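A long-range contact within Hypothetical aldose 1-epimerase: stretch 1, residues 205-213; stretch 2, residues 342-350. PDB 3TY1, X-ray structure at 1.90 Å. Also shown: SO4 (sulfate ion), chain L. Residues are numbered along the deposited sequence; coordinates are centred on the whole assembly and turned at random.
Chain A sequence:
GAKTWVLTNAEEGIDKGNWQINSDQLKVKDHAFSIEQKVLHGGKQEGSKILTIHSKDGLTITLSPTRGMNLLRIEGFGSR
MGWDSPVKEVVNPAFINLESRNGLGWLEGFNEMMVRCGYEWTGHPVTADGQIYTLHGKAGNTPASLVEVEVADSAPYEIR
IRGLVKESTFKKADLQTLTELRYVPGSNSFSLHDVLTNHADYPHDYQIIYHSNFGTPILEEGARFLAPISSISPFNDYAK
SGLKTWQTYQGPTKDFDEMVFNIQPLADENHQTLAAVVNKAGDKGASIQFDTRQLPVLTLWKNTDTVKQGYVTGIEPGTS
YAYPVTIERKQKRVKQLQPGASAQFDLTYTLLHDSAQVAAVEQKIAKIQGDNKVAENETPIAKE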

# COMPACT_ATOMS: atom_id res chain seq x y z
N ASP A 205 -23.76 -1.35 10.85
CA ASP A 205 -23.35 -2.64 11.40
C ASP A 205 -21.95 -2.57 12.04
O ASP A 205 -21.15 -1.74 11.66
CB ASP A 205 -23.27 -3.72 10.30
CG ASP A 205 -24.61 -4.17 9.80
OD1 ASP A 205 -25.68 -3.79 10.36
OD2 ASP A 205 -24.59 -4.94 8.83
N TYR A 206 -21.71 -3.41 13.04
CA TYR A 206 -20.36 -3.58 13.57
C TYR A 206 -20.24 -5.00 14.08
O TYR A 206 -21.25 -5.65 14.37
CB TYR A 206 -20.02 -2.56 14.64
CG TYR A 206 -20.67 -2.78 16.01
CD1 TYR A 206 -21.93 -2.26 16.31
CD2 TYR A 206 -20.01 -3.50 16.99
CE1 TYR A 206 -22.50 -2.46 17.58
CE2 TYR A 206 -20.56 -3.71 18.23
CZ TYR A 206 -21.79 -3.19 18.53
OH TYR A 206 -22.26 -3.45 19.78
N GLN A 207 -19.00 -5.47 14.10
CA GLN A 207 -18.61 -6.74 14.68
C GLN A 207 -17.25 -6.58 15.34
O GLN A 207 -16.41 -5.83 14.84
CB GLN A 207 -18.46 -7.83 13.63
CG GLN A 207 -19.66 -8.11 12.76
CD GLN A 207 -19.30 -9.09 11.68
OE1 GLN A 207 -18.79 -8.69 10.63
NE2 GLN A 207 -19.53 -10.39 11.94
N ILE A 208 -16.99 -7.33 16.41
CA ILE A 208 -15.64 -7.30 17.04
C ILE A 208 -15.31 -8.62 17.71
O ILE A 208 -16.15 -9.19 18.36
CB ILE A 208 -15.50 -6.12 18.04
CG1 ILE A 208 -14.10 -6.04 18.71
CG2 ILE A 208 -16.63 -6.14 19.11
CD1 ILE A 208 -12.93 -5.81 17.73
N ILE A 209 -14.06 -9.07 17.56
CA ILE A 209 -13.53 -10.20 18.30
C ILE A 209 -12.23 -9.67 18.93
O ILE A 209 -11.38 -9.10 18.20
CB ILE A 209 -13.23 -11.42 17.36
CG1 ILE A 209 -14.50 -11.93 16.68
CG2 ILE A 209 -12.52 -12.52 18.15
CD1 ILE A 209 -14.30 -13.09 15.72
N TYR A 210 -12.09 -9.82 20.26
CA TYR A 210 -10.86 -9.51 20.98
C TYR A 210 -10.00 -10.78 20.94
O TYR A 210 -10.09 -11.67 21.80
CB TYR A 210 -11.19 -9.05 22.40
CG TYR A 210 -11.65 -7.60 22.39
CD1 TYR A 210 -12.94 -7.26 22.07
CD2 TYR A 210 -10.74 -6.58 22.63
CE1 TYR A 210 -13.33 -5.91 22.01
CE2 TYR A 210 -11.11 -5.30 22.62
CZ TYR A 210 -12.41 -4.95 22.30
OH TYR A 210 -12.73 -3.62 22.25
N HIS A 211 -9.18 -10.87 19.90
CA HIS A 211 -8.48 -12.08 19.53
C HIS A 211 -7.22 -12.16 20.38
O HIS A 211 -6.19 -11.55 20.06
CB HIS A 211 -8.20 -11.99 18.01
CG HIS A 211 -7.87 -13.28 17.35
ND1 HIS A 211 -6.85 -14.10 17.77
CD2 HIS A 211 -8.35 -13.83 16.20
CE1 HIS A 211 -6.72 -15.11 16.92
NE2 HIS A 211 -7.63 -14.98 15.97
N SER A 212 -7.30 -12.90 21.48
CA SER A 212 -6.26 -12.89 22.52
C SER A 212 -5.48 -14.20 22.48
O SER A 212 -6.07 -15.28 22.61
CB SER A 212 -6.92 -12.60 23.87
OG SER A 212 -7.81 -11.47 23.79
N ASN A 213 -4.15 -14.11 22.35
CA ASN A 213 -3.32 -15.24 21.93
C ASN A 213 -2.22 -15.57 22.90
O ASN A 213 -1.43 -14.69 23.27
CB ASN A 213 -2.76 -14.90 20.52
CG ASN A 213 -3.85 -14.33 19.60
OD1 ASN A 213 -4.88 -14.94 19.45
ND2 ASN A 213 -3.63 -13.15 19.04
N SER A 342 -22.72 4.82 21.14
CA SER A 342 -21.48 4.19 21.53
C SER A 342 -21.71 2.78 22.08
O SER A 342 -22.76 2.48 22.61
CB SER A 342 -20.80 5.05 22.59
OG SER A 342 -20.29 6.23 22.00
N ALA A 343 -20.71 1.92 21.90
CA ALA A 343 -20.68 0.59 22.46
C ALA A 343 -19.38 0.50 23.25
O ALA A 343 -18.31 0.85 22.71
CB ALA A 343 -20.68 -0.43 21.36
N GLN A 344 -19.45 -0.00 24.49
CA GLN A 344 -18.28 -0.16 25.36
C GLN A 344 -17.80 -1.59 25.38
O GLN A 344 -18.58 -2.52 25.23
CB GLN A 344 -18.61 0.30 26.80
CG GLN A 344 -18.97 1.79 26.94
CD GLN A 344 -20.40 2.13 26.48
OE1 GLN A 344 -21.28 1.27 26.46
NE2 GLN A 344 -20.62 3.41 26.11
N PHE A 345 -16.49 -1.76 25.58
CA PHE A 345 -15.83 -3.06 25.69
C PHE A 345 -14.85 -2.98 26.87
O PHE A 345 -13.81 -2.32 26.79
CB PHE A 345 -15.17 -3.43 24.35
CG PHE A 345 -16.15 -3.40 23.20
CD1 PHE A 345 -17.02 -4.46 22.98
CD2 PHE A 345 -16.26 -2.28 22.39
CE1 PHE A 345 -17.98 -4.41 21.97
CE2 PHE A 345 -17.21 -2.22 21.35
CZ PHE A 345 -18.07 -3.29 21.15
N ASP A 346 -15.22 -3.64 27.97
CA ASP A 346 -14.46 -3.65 29.23
C ASP A 346 -13.94 -5.07 29.45
O ASP A 346 -14.73 -6.02 29.54
CB ASP A 346 -15.39 -3.24 30.37
CG ASP A 346 -16.02 -1.90 30.15
OD1 ASP A 346 -15.28 -0.91 29.89
OD2 ASP A 346 -17.28 -1.83 30.21
N LEU A 347 -12.61 -5.22 29.44
CA LEU A 347 -11.96 -6.51 29.64
C LEU A 347 -10.82 -6.37 30.63
O LEU A 347 -10.14 -5.35 30.65
CB LEU A 347 -11.42 -7.10 28.32
CG LEU A 347 -12.39 -7.40 27.18
CD1 LEU A 347 -12.58 -6.16 26.32
CD2 LEU A 347 -11.84 -8.57 26.34
N THR A 348 -10.63 -7.39 31.47
CA THR A 348 -9.47 -7.43 32.37
C THR A 348 -8.68 -8.70 32.08
O THR A 348 -9.23 -9.80 32.09
CB THR A 348 -9.91 -7.39 33.85
OG1 THR A 348 -10.71 -6.23 34.05
CG2 THR A 348 -8.71 -7.31 34.74
N TYR A 349 -7.40 -8.52 31.83
CA TYR A 349 -6.43 -9.58 31.56
C TYR A 349 -5.49 -9.70 32.75
O TYR A 349 -4.93 -8.69 33.23
CB TYR A 349 -5.59 -9.20 30.33
CG TYR A 349 -6.32 -9.21 29.03
CD1 TYR A 349 -7.22 -8.18 28.68
CD2 TYR A 349 -6.13 -10.24 28.12
CE1 TYR A 349 -7.91 -8.21 27.45
CE2 TYR A 349 -6.80 -10.28 26.88
CZ TYR A 349 -7.70 -9.25 26.57
OH TYR A 349 -8.34 -9.30 25.35
N THR A 350 -5.37 -10.92 33.28
CA THR A 350 -4.55 -11.13 34.44
C THR A 350 -3.52 -12.21 34.15
O THR A 350 -3.86 -13.32 33.70
CB THR A 350 -5.38 -11.55 35.67
OG1 THR A 350 -6.47 -10.63 35.86
CG2 THR A 350 -4.51 -11.62 36.94
S SO4 L . -7.52 -17.05 12.88
O1 SO4 L . -6.06 -17.08 13.05
O2 SO4 L . -8.15 -18.16 13.63
O3 SO4 L . -8.07 -15.78 13.36
O4 SO4 L . -7.82 -17.17 11.45

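Residues 205-213 and 342-350 each form an extended β-strand, and the two run in nearly the same direction, with 14° between their N-to-C axes. They are not neighbours in one sheet: the axes come no closer than 10.6 Å, and the nearest CA pairs, Tyr206 CA to Ala343 CA at 9.8 Å, Tyr210 CA to Leu347 CA at 9.2 Å and Ser212 CA to Tyr349 CA at 9.6 Å, are too far apart for backbone hydrogen bonding. The strands therefore meet through side chains alone, burying 358 Å². The alternation of β-structure sets the pattern. Tyr206, Ile208, Tyr210 and Ser212 direct their CA-to-CB bonds toward the second strand, while Ala343, Phe345, Leu347 and Tyr349 direct theirs toward the first.

At the start of the contact, the ring of Tyr206 reaches across to the small side chain of Ala343, with CZ 4.1 Å from Ala343 CB. The same ring also packs against Phe345, where Tyr206 CE2 lies 3.9 Å from Phe345 CZ, at the edge of the phenylalanine ring. Ile208 adds an aliphatic contact to this ring, its CG2 standing 3.6 Å from Phe345 CE1. Phe345 thus serves three successive inward-facing residues of the first strand, the third being Tyr210.

Tyr210 has the largest area covered by the opposing strand, 83 Å². Its ring and that of Phe345 form an oblique aromatic pair, with centroids 5.9 Å apart and planes inclined at 40°, and its CZ lies 3.8 Å from Phe345 CB. One face of the Tyr210 ring receives a methyl group of Leu347: CD1 sits 4.0 Å from the ring centroid and just 8° off the normal, a well-centred CH-pi contact in which a weakly polarised C-H group meets the π cloud. The other methyl, Leu347 CD2, approaches Tyr210 CB at 4.0 Å.

Toward the ends of the two stretches, the apolar packing gives way to a polar link. Ser212 OG and Tyr349 OH are 2.7 Å apart and form the sole hydrogen bond between the strands; either hydroxyl could be the donor. The bond pairs two buried polar groups within an otherwise largely apolar contact, and the serine oxygen lies near the plane of the tyrosine ring, at its edge.

The CA-to-CB bond of His211 points away from the second strand. His211 ND1 donates to Asn213 OD1 at 2.7 Å, while its NE2 donates to O3 of the sulfate ion at 2.8 Å.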